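Local coordinates for fiber protein (Snake adenovirus 1, PDB 4D0U), which probably forms the trimeric spikes at the capsid vertices and, through its head domain, attaches the virion to a host receptor, at residues L48-R61 against L73-A87. The protein carries 2 engineered substitutions. Sequence-based numbering, arbitrary orientation.
Sequences LQNDKGVSFAFQAR and LFAYSGDGLTGPFKA
F56 and F85 meet in the core of the fibre head, a beta-sandwich in which the chain leaves the hairpin of strands 55-65 and 68-77 to start the second sheet at F85, an example of how side chains close off a hairpin once backbone pairing runs out. Within the hairpin, A57 pairs with Y76 and Q59 with F74 through reciprocal backbone bonds. F56 CD1 sits over the centre of one face of F85, 3.6 Å from F85 CE1, with the ring planes 48° apart, an oblique pairing that is neither stacked nor edge-to-face. One face of F56 receives S77 CB in a CH-pi contact 3.6 Å from the ring centroid, almost exactly on the normal, while L81 CD1 comes in at the ring edge; M125 of strand 122-127 adds to this packing. F58 CE1 presses on A75 CB at 3.4 Å.

Where regular pairing ends, side chains take over. With its OG anti to the backbone N (chi1 -179°), S77 donates a hydrogen bond from OG to S55 O at 2.7 Å and accepts from D79 N, an ST turn. D79 OD2 in turn receives S55 N at 2.9 Å in a nearly straight bond (169°). N50 shapes the neighbouring turn: its OD1 takes K52 N and V54 N from opposite faces of the amide, and a water joins its ND2 to P84 O and K86 N.

At the far end Q59 runs extended beside F74, gripped by D43 through NE2 and by K70 of the second subunit through OE1. R61, salt-bridged to E63 of that subunit, bends at chi3, and its NH1 stops 3.9 Å from F74 CZ.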
ATOM      1  N   LEU A  48      -7.919   5.268  17.875  1.00 16.62           N
ATOM      2  CA  LEU A  48      -7.684   6.582  18.474  1.00 17.15           C
ATOM      3  C   LEU A  48      -8.871   7.468  18.127  1.00 17.39           C
ATOM      4  O   LEU A  48      -9.475   7.318  17.059  1.00 16.27           O
ATOM      5  CB  LEU A  48      -6.394   7.224  17.919  1.00 18.03           C
ATOM      6  CG  LEU A  48      -5.045   6.790  18.502  1.00 19.75           C
ATOM      7  CD1 LEU A  48      -4.709   5.363  18.158  1.00 23.18           C
ATOM      8  CD2 LEU A  48      -3.898   7.673  18.069  1.00 21.73           C
ATOM      9  N   GLN A  49      -9.205   8.405  19.011  1.00 16.75           N
ATOM     10  CA  GLN A  49     -10.325   9.274  18.751  1.00 18.70           C
ATOM     11  C   GLN A  49      -9.978  10.694  19.176  1.00 17.73           C
ATOM     12  O   GLN A  49      -9.405  10.890  20.243  1.00 18.21           O
ATOM     13  CB  GLN A  49     -11.530   8.766  19.531  1.00 23.60           C
ATOM     14  CG  GLN A  49     -12.837   9.391  19.096  1.00 32.04           C
ATOM     15  CD  GLN A  49     -14.044   8.580  19.541  1.00 38.82           C
ATOM     16  OE1 GLN A  49     -15.113   9.145  19.782  1.00 47.13           O
ATOM     17  NE2 GLN A  49     -13.887   7.256  19.638  1.00 40.31           N
ATOM     18  N   ASN A  50     -10.301  11.679  18.352  1.00 16.63           N
ATOM     19  CA  ASN A  50     -10.071  13.063  18.750  1.00 17.87           C
ATOM     20  C   ASN A  50     -11.240  13.617  19.577  1.00 19.87           C
ATOM     21  O   ASN A  50     -12.184  12.883  19.874  1.00 20.27           O
ATOM     22  CB  ASN A  50      -9.673  13.959  17.562  1.00 16.84           C
ATOM     23  CG  ASN A  50     -10.825  14.297  16.640  1.00 16.18           C
ATOM     24  OD1 ASN A  50     -11.952  13.859  16.834  1.00 16.91           O
ATOM     25  ND2 ASN A  50     -10.536  15.095  15.626  1.00 16.46           N
ATOM     26  N   ASP A  51     -11.155  14.896  19.938  1.00 23.85           N
ATOM     27  CA  ASP A  51     -12.163  15.543  20.800  1.00 28.26           C
ATOM     28  C   ASP A  51     -13.496  15.778  20.075  1.00 30.35           C
ATOM     29  O   ASP A  51     -14.502  16.114  20.707  1.00 33.09           O
ATOM     30  CB  ASP A  51     -11.611  16.863  21.372  1.00 33.26           C
ATOM     31  CG  ASP A  51     -11.162  17.848  20.287  1.00 39.34           C
ATOM     32  OD1 ASP A  51     -11.300  17.556  19.075  1.00 41.49           O
ATOM     33  OD2 ASP A  51     -10.669  18.938  20.655  1.00 45.81           O
ATOM     34  N   LYS A  52     -13.493  15.603  18.755  1.00 28.62           N
ATOM     35  CA  LYS A  52     -14.683  15.766  17.932  1.00 29.32           C
ATOM     36  C   LYS A  52     -15.303  14.431  17.538  1.00 28.53           C
ATOM     37  O   LYS A  52     -16.263  14.389  16.768  1.00 31.03           O
ATOM     38  CB  LYS A  52     -14.317  16.545  16.676  1.00 31.66           C
ATOM     39  CG  LYS A  52     -13.872  17.964  16.954  1.00 35.86           C
ATOM     40  CD  LYS A  52     -15.078  18.821  17.304  1.00 40.61           C
ATOM     41  CE  LYS A  52     -14.680  20.083  18.053  1.00 46.20           C
ATOM     42  NZ  LYS A  52     -15.873  20.631  18.763  1.00 46.01           N
ATOM     43  N   GLY A  53     -14.745  13.347  18.055  1.00 27.04           N
ATOM     44  CA  GLY A  53     -15.242  12.000  17.777  1.00 25.83           C
ATOM     45  C   GLY A  53     -14.888  11.410  16.413  1.00 22.62           C
ATOM     46  O   GLY A  53     -15.441  10.365  16.032  1.00 24.84           O
ATOM     47  N   VAL A  54     -13.981  12.057  15.672  1.00 19.69           N
ATOM     48  CA  VAL A  54     -13.321  11.398  14.529  1.00 17.03           C
ATOM     49  C   VAL A  54     -12.519  10.220  15.077  1.00 15.98           C
ATOM     50  O   VAL A  54     -11.791  10.360  16.048  1.00 15.78           O
ATOM     51  CB  VAL A  54     -12.390  12.366  13.739  1.00 17.15           C
ATOM     52  CG1 VAL A  54     -11.633  11.620  12.645  1.00 17.17           C
ATOM     53  CG2 VAL A  54     -13.155  13.555  13.145  1.00 18.20           C
ATOM     54  N   SER A  55     -12.652   9.052  14.447  1.00 16.42           N
ATOM     55  CA  SER A  55     -11.887   7.898  14.921  1.00 16.82           C
ATOM     56  C   SER A  55     -11.099   7.234  13.820  1.00 15.87           C
ATOM     57  O   SER A  55     -11.568   7.128  12.676  1.00 15.60           O
ATOM     58  CB  SER A  55     -12.743   6.898  15.670  1.00 22.03           C
ATOM     59  OG  SER A  55     -13.594   6.248  14.799  1.00 26.16           O
ATOM     60  N   PHE A  56      -9.898   6.822  14.199  1.00 14.94           N
ATOM     61  CA  PHE A  56      -8.954   6.128  13.330  1.00 14.26           C
ATOM     62  C   PHE A  56      -8.586   4.814  13.967  1.00 14.39           C
ATOM     63  O   PHE A  56      -8.469   4.717  15.187  1.00 15.70           O
ATOM     64  CB  PHE A  56      -7.639   6.897  13.223  1.00 14.11           C
ATOM     65  CG  PHE A  56      -7.595   7.903  12.118  1.00 14.30           C
ATOM     66  CD1 PHE A  56      -8.233   9.139  12.254  1.00 15.56           C
ATOM     67  CD2 PHE A  56      -6.880   7.638  10.948  1.00 14.39           C
ATOM     68  CE1 PHE A  56      -8.186  10.084  11.235  1.00 14.81           C
ATOM     69  CE2 PHE A  56      -6.819   8.598   9.943  1.00 14.09           C
ATOM     70  CZ  PHE A  56      -7.476   9.812  10.080  1.00 14.00           C
ATOM     71  N   ALA A  57      -8.318   3.826  13.131  1.00 12.87           N
ATOM     72  CA  ALA A  57      -7.639   2.642  13.588  1.00 12.54           C
ATOM     73  C   ALA A  57      -6.227   2.646  13.028  1.00 12.47           C
ATOM     74  O   ALA A  57      -6.036   2.941  11.856  1.00 12.46           O
ATOM     75  CB  ALA A  57      -8.393   1.424  13.094  1.00 12.90           C
ATOM     76  N   PHE A  58      -5.244   2.342  13.873  1.00 12.30           N
ATOM     77  CA  PHE A  58      -3.862   2.223  13.446  1.00 12.26           C
ATOM     78  C   PHE A  58      -3.370   0.828  13.716  1.00 12.55           C
ATOM     79  O   PHE A  58      -3.731   0.229  14.725  1.00 14.24           O
ATOM     80  CB  PHE A  58      -2.986   3.237  14.174  1.00 12.97           C
ATOM     81  CG  PHE A  58      -3.194   4.645  13.689  1.00 14.25           C
ATOM     82  CD1 PHE A  58      -2.475   5.120  12.599  1.00 15.30           C
ATOM     83  CD2 PHE A  58      -4.162   5.464  14.280  1.00 16.47           C
ATOM     84  CE1 PHE A  58      -2.675   6.415  12.122  1.00 14.80           C
ATOM     85  CE2 PHE A  58      -4.361   6.755  13.805  1.00 15.77           C
ATOM     86  CZ  PHE A  58      -3.632   7.213  12.720  1.00 15.57           C
ATOM     87  N   GLN A  59      -2.547   0.321  12.812  1.00 12.07           N
ATOM     88  CA  GLN A  59      -1.790  -0.927  13.046  1.00 12.24           C
ATOM     89  C   GLN A  59      -0.328  -0.647  12.868  1.00 12.44           C
ATOM     90  O   GLN A  59       0.066   0.018  11.908  1.00 12.21           O
ATOM     91  CB  GLN A  59      -2.262  -2.010  12.081  1.00 12.72           C
ATOM     92  CG  GLN A  59      -1.351  -3.234  12.026  1.00 14.27           C
ATOM     93  CD  GLN A  59      -1.657  -4.114  10.832  1.00 15.98           C
ATOM     94  OE1 GLN A  59      -2.445  -3.737   9.966  1.00 17.35           O
ATOM     95  NE2 GLN A  59      -1.039  -5.286  10.783  1.00 18.04           N
ATOM     96  N   ALA A  60       0.499  -1.095  13.817  1.00 11.86           N
ATOM     97  CA  ALA A  60       1.957  -0.929  13.718  1.00 12.27           C
ATOM     98  C   ALA A  60       2.544  -2.314  13.576  1.00 13.19           C
ATOM     99  O   ALA A  60       2.258  -3.201  14.395  1.00 14.30           O
ATOM    100  CB  ALA A  60       2.517  -0.242  14.975  1.00 12.53           C
ATOM    101  N   ARG A  61       3.299  -2.526  12.509  1.00 12.63           N
ATOM    102  CA  ARG A  61       3.857  -3.857  12.237  1.00 13.90           C
ATOM    103  C   ARG A  61       5.364  -3.778  12.039  1.00 14.66           C
ATOM    104  O   ARG A  61       5.877  -2.908  11.351  1.00 14.48           O
ATOM    105  CB  ARG A  61       3.181  -4.480  11.007  1.00 15.58           C
ATOM    106  CG  ARG A  61       3.745  -5.839  10.602  1.00 19.56           C
ATOM    107  CD  ARG A  61       3.079  -6.311   9.328  1.00 23.41           C
ATOM    108  NE  ARG A  61       1.767  -6.878   9.610  1.00 31.30           N
ATOM    109  CZ  ARG A  61       0.814  -7.094   8.694  1.00 34.85           C
ATOM    110  NH1 ARG A  61       1.003  -6.777   7.402  1.00 34.14           N
ATOM    111  NH2 ARG A  61      -0.340  -7.631   9.080  1.00 35.40           N
ATOM    112  N   LEU A  73       3.354   1.543   9.369  1.00  9.38           N
ATOM    113  CA  LEU A  73       2.145   2.050  10.001  1.00  9.34           C
ATOM    114  C   LEU A  73       0.986   2.002   9.006  1.00  9.70           C
ATOM    115  O   LEU A  73       1.088   2.587   7.913  1.00 10.01           O
ATOM    116  CB  LEU A  73       2.396   3.508  10.419  1.00  9.69           C
ATOM    117  CG  LEU A  73       1.224   4.159  11.164  1.00 10.26           C
ATOM    118  CD1 LEU A  73       1.064   3.555  12.566  1.00 10.84           C
ATOM    119  CD2 LEU A  73       1.419   5.652  11.237  1.00 11.06           C
ATOM    120  N   PHE A  74      -0.079   1.309   9.382  1.00  9.46           N
ATOM    121  CA  PHE A  74      -1.321   1.265   8.599  1.00  9.42           C
ATOM    122  C   PHE A  74      -2.332   2.164   9.287  1.00  9.72           C
ATOM    123  O   PHE A  74      -2.458   2.124  10.514  1.00 10.26           O
ATOM    124  CB  PHE A  74      -1.868  -0.167   8.588  1.00  9.55           C
ATOM    125  CG  PHE A  74      -1.006  -1.156   7.857  1.00 10.94           C
ATOM    126  CD1 PHE A  74      -1.145  -1.353   6.468  1.00 11.08           C
ATOM    127  CD2 PHE A  74      -0.061  -1.913   8.563  1.00 10.99           C
ATOM    128  CE1 PHE A  74      -0.349  -2.298   5.801  1.00 11.62           C
ATOM    129  CE2 PHE A  74       0.732  -2.847   7.896  1.00 11.09           C
ATOM    130  CZ  PHE A  74       0.580  -3.040   6.529  1.00 11.46           C
ATOM    131  N   ALA A  75      -3.097   2.942   8.525  1.00  8.78           N
ATOM    132  CA  ALA A  75      -4.091   3.857   9.116  1.00  8.75           C
ATOM    133  C   ALA A  75      -5.400   3.741   8.361  1.00  9.31           C
ATOM    134  O   ALA A  75      -5.389   3.660   7.126  1.00  9.16           O
ATOM    135  CB  ALA A  75      -3.575   5.293   9.054  1.00  9.41           C
ATOM    136  N   TYR A  76      -6.524   3.701   9.087  1.00  9.51           N
ATOM    137  CA  TYR A  76      -7.854   3.651   8.465  1.00 10.42           C
ATOM    138  C   TYR A  76      -8.817   4.563   9.224  1.00 10.71           C
ATOM    139  O   TYR A  76      -8.854   4.552  10.450  1.00 11.00           O
ATOM    140  CB  TYR A  76      -8.435   2.230   8.492  1.00 10.95           C
ATOM    141  CG  TYR A  76      -9.879   2.251   8.088  1.00 12.32           C
ATOM    142  CD1 TYR A  76     -10.238   2.424   6.751  1.00 13.21           C
ATOM    143  CD2 TYR A  76     -10.893   2.173   9.057  1.00 12.98           C
ATOM    144  CE1 TYR A  76     -11.558   2.498   6.373  1.00 15.12           C
ATOM    145  CE2 TYR A  76     -12.231   2.251   8.670  1.00 14.68           C
ATOM    146  CZ  TYR A  76     -12.532   2.403   7.332  1.00 15.75           C
ATOM    147  OH  TYR A  76     -13.841   2.491   6.912  1.00 21.10           O
ATOM    148  N   SER A  77      -9.592   5.344   8.486  1.00 10.54           N
ATOM    149  CA  SER A  77     -10.770   6.011   9.048  1.00 11.28           C
ATOM    150  C   SER A  77     -11.863   6.107   8.011  1.00 12.52           C
ATOM    151  O   SER A  77     -11.611   6.400   6.851  1.00 12.38           O
ATOM    152  CB  SER A  77     -10.413   7.420   9.538  1.00 11.67           C
ATOM    153  OG  SER A  77     -11.572   8.055  10.098  1.00 12.13           O
ATOM    154  N   GLY A  78     -13.092   5.900   8.457  1.00 13.41           N
ATOM    155  CA  GLY A  78     -14.245   6.148   7.575  1.00 14.96           C
ATOM    156  C   GLY A  78     -14.694   7.592   7.638  1.00 16.72           C
ATOM    157  O   GLY A  78     -15.570   8.012   6.874  1.00 19.42           O
ATOM    158  N   ASP A  79     -14.088   8.361   8.526  1.00 15.90           N
ATOM    159  CA  ASP A  79     -14.481   9.750   8.713  1.00 17.60           C
ATOM    160  C   ASP A  79     -13.793  10.658   7.724  1.00 17.41           C
ATOM    161  O   ASP A  79     -12.836  10.263   7.049  1.00 17.77           O
ATOM    162  CB  ASP A  79     -14.189  10.173  10.156  1.00 18.01           C
ATOM    163  CG  ASP A  79     -15.035   9.398  11.163  1.00 20.26           C
ATOM    164  OD1 ASP A  79     -16.191   9.049  10.831  1.00 22.92           O
ATOM    165  OD2 ASP A  79     -14.556   9.113  12.277  1.00 20.49           O
ATOM    166  N   GLY A  80     -14.277  11.888   7.623  1.00 16.90           N
ATOM    167  CA  GLY A  80     -13.462  12.966   7.086  1.00 17.31           C
ATOM    168  C   GLY A  80     -12.643  13.687   8.133  1.00 18.37           C
ATOM    169  O   GLY A  80     -12.817  13.490   9.360  1.00 20.17           O
ATOM    170  N   LEU A  81     -11.752  14.540   7.657  1.00 16.55           N
ATOM    171  CA  LEU A  81     -10.897  15.341   8.525  1.00 16.93           C
ATOM    172  C   LEU A  81     -10.783  16.700   7.921  1.00 17.65           C
ATOM    173  O   LEU A  81     -10.386  16.847   6.763  1.00 19.04           O
ATOM    174  CB  LEU A  81      -9.478  14.779   8.596  1.00 17.98           C
ATOM    175  CG  LEU A  81      -9.008  13.911   9.727  1.00 17.80           C
ATOM    176  CD1 LEU A  81      -7.525  13.647   9.488  1.00 15.13           C
ATOM    177  CD2 LEU A  81      -9.241  14.556  11.089  1.00 16.10           C
ATOM    178  N   THR A  82     -11.080  17.706   8.721  1.00 17.84           N
ATOM    179  CA  THR A  82     -11.028  19.058   8.254  1.00 19.37           C
ATOM    180  C   THR A  82      -9.671  19.652   8.488  1.00 20.62           C
ATOM    181  O   THR A  82      -9.258  20.521   7.722  1.00 23.82           O
ATOM    182  CB  THR A  82     -12.124  19.930   8.906  1.00 20.79           C
ATOM    183  OG1 THR A  82     -11.954  19.944  10.328  1.00 23.28           O
ATOM    184  CG2 THR A  82     -13.493  19.356   8.590  1.00 23.20           C
ATOM    185  N   GLY A  83      -8.966  19.156   9.516  1.00 17.25           N
ATOM    186  CA  GLY A  83      -7.670  19.681   9.918  1.00 17.38           C
ATOM    187  C   GLY A  83      -6.928  18.571  10.630  1.00 14.59           C
ATOM    188  O   GLY A  83      -7.348  17.418  10.570  1.00 16.29           O
ATOM    189  N   PRO A  84      -5.810  18.899  11.287  1.00 14.20           N
ATOM    190  CA  PRO A  84      -5.006  17.874  11.939  1.00 12.99           C
ATOM    191  C   PRO A  84      -5.809  17.051  12.931  1.00 13.35           C
ATOM    192  O   PRO A  84      -6.706  17.574  13.626  1.00 14.24           O
ATOM    193  CB  PRO A  84      -3.925  18.688  12.677  1.00 14.21           C
ATOM    194  CG  PRO A  84      -3.775  19.895  11.810  1.00 15.26           C
ATOM    195  CD  PRO A  84      -5.171  20.234  11.372  1.00 14.75           C
ATOM    196  N   PHE A  85      -5.507  15.757  12.954  1.00 12.44           N
ATOM    197  CA  PHE A  85      -6.109  14.827  13.877  1.00 12.26           C
ATOM    198  C   PHE A  85      -5.171  14.715  15.066  1.00 12.66           C
ATOM    199  O   PHE A  85      -3.999  14.364  14.911  1.00 12.43           O
ATOM    200  CB  PHE A  85      -6.198  13.453  13.197  1.00 11.90           C
ATOM    201  CG  PHE A  85      -6.726  12.358  14.085  1.00 11.84           C
ATOM    202  CD1 PHE A  85      -8.090  12.289  14.379  1.00 11.94           C
ATOM    203  CD2 PHE A  85      -5.850  11.400  14.636  1.00 12.49           C
ATOM    204  CE1 PHE A  85      -8.596  11.279  15.185  1.00 12.03           C
ATOM    205  CE2 PHE A  85      -6.359  10.392  15.454  1.00 12.13           C
ATOM    206  CZ  PHE A  85      -7.735  10.338  15.720  1.00 12.08           C
ATOM    207  N   LYS A  86      -5.706  14.981  16.259  1.00 13.91           N
ATOM    208  CA  LYS A  86      -4.911  14.875  17.501  1.00 15.12           C
ATOM    209  C   LYS A  86      -5.620  13.956  18.480  1.00 14.72           C
ATOM    210  O   LYS A  86      -6.823  14.097  18.707  1.00 14.87           O
ATOM    211  CB  LYS A  86      -4.679  16.253  18.133  1.00 17.19           C
ATOM    212  CG  LYS A  86      -3.830  17.182  17.264  1.00 20.94           C
ATOM    213  CD  LYS A  86      -3.636  18.547  17.903  1.00 26.32           C
ATOM    214  CE  LYS A  86      -3.916  19.654  16.882  1.00 32.38           C
ATOM    215  NZ  LYS A  86      -2.679  20.168  16.207  1.00 37.54           N
ATOM    216  N   ALA A  87      -4.890  12.973  19.005  1.00 14.68           N
ATOM    217  CA  ALA A  87      -5.493  11.977  19.894  1.00 15.17           C
ATOM    218  C   ALA A  87      -4.420  11.305  20.715  1.00 15.81           C
ATOM    219  O   ALA A  87      -3.283  11.130  20.248  1.00 15.35           O
ATOM    220  CB  ALA A  87      -6.263  10.929  19.098  1.00 15.32           C
TER
HETATM  221  O   HOH W   1      -8.104  16.560  15.980  1.00 16.55           O
HETATM  222  O   HOH W   2      -8.207  16.048  19.935  1.00 27.77           O
HETATM  223  O   HOH W   3     -16.136   8.335  14.306  1.00 36.76           O
HETATM  224  O   HOH W   4     -13.607   5.185  11.184  1.00 24.42           O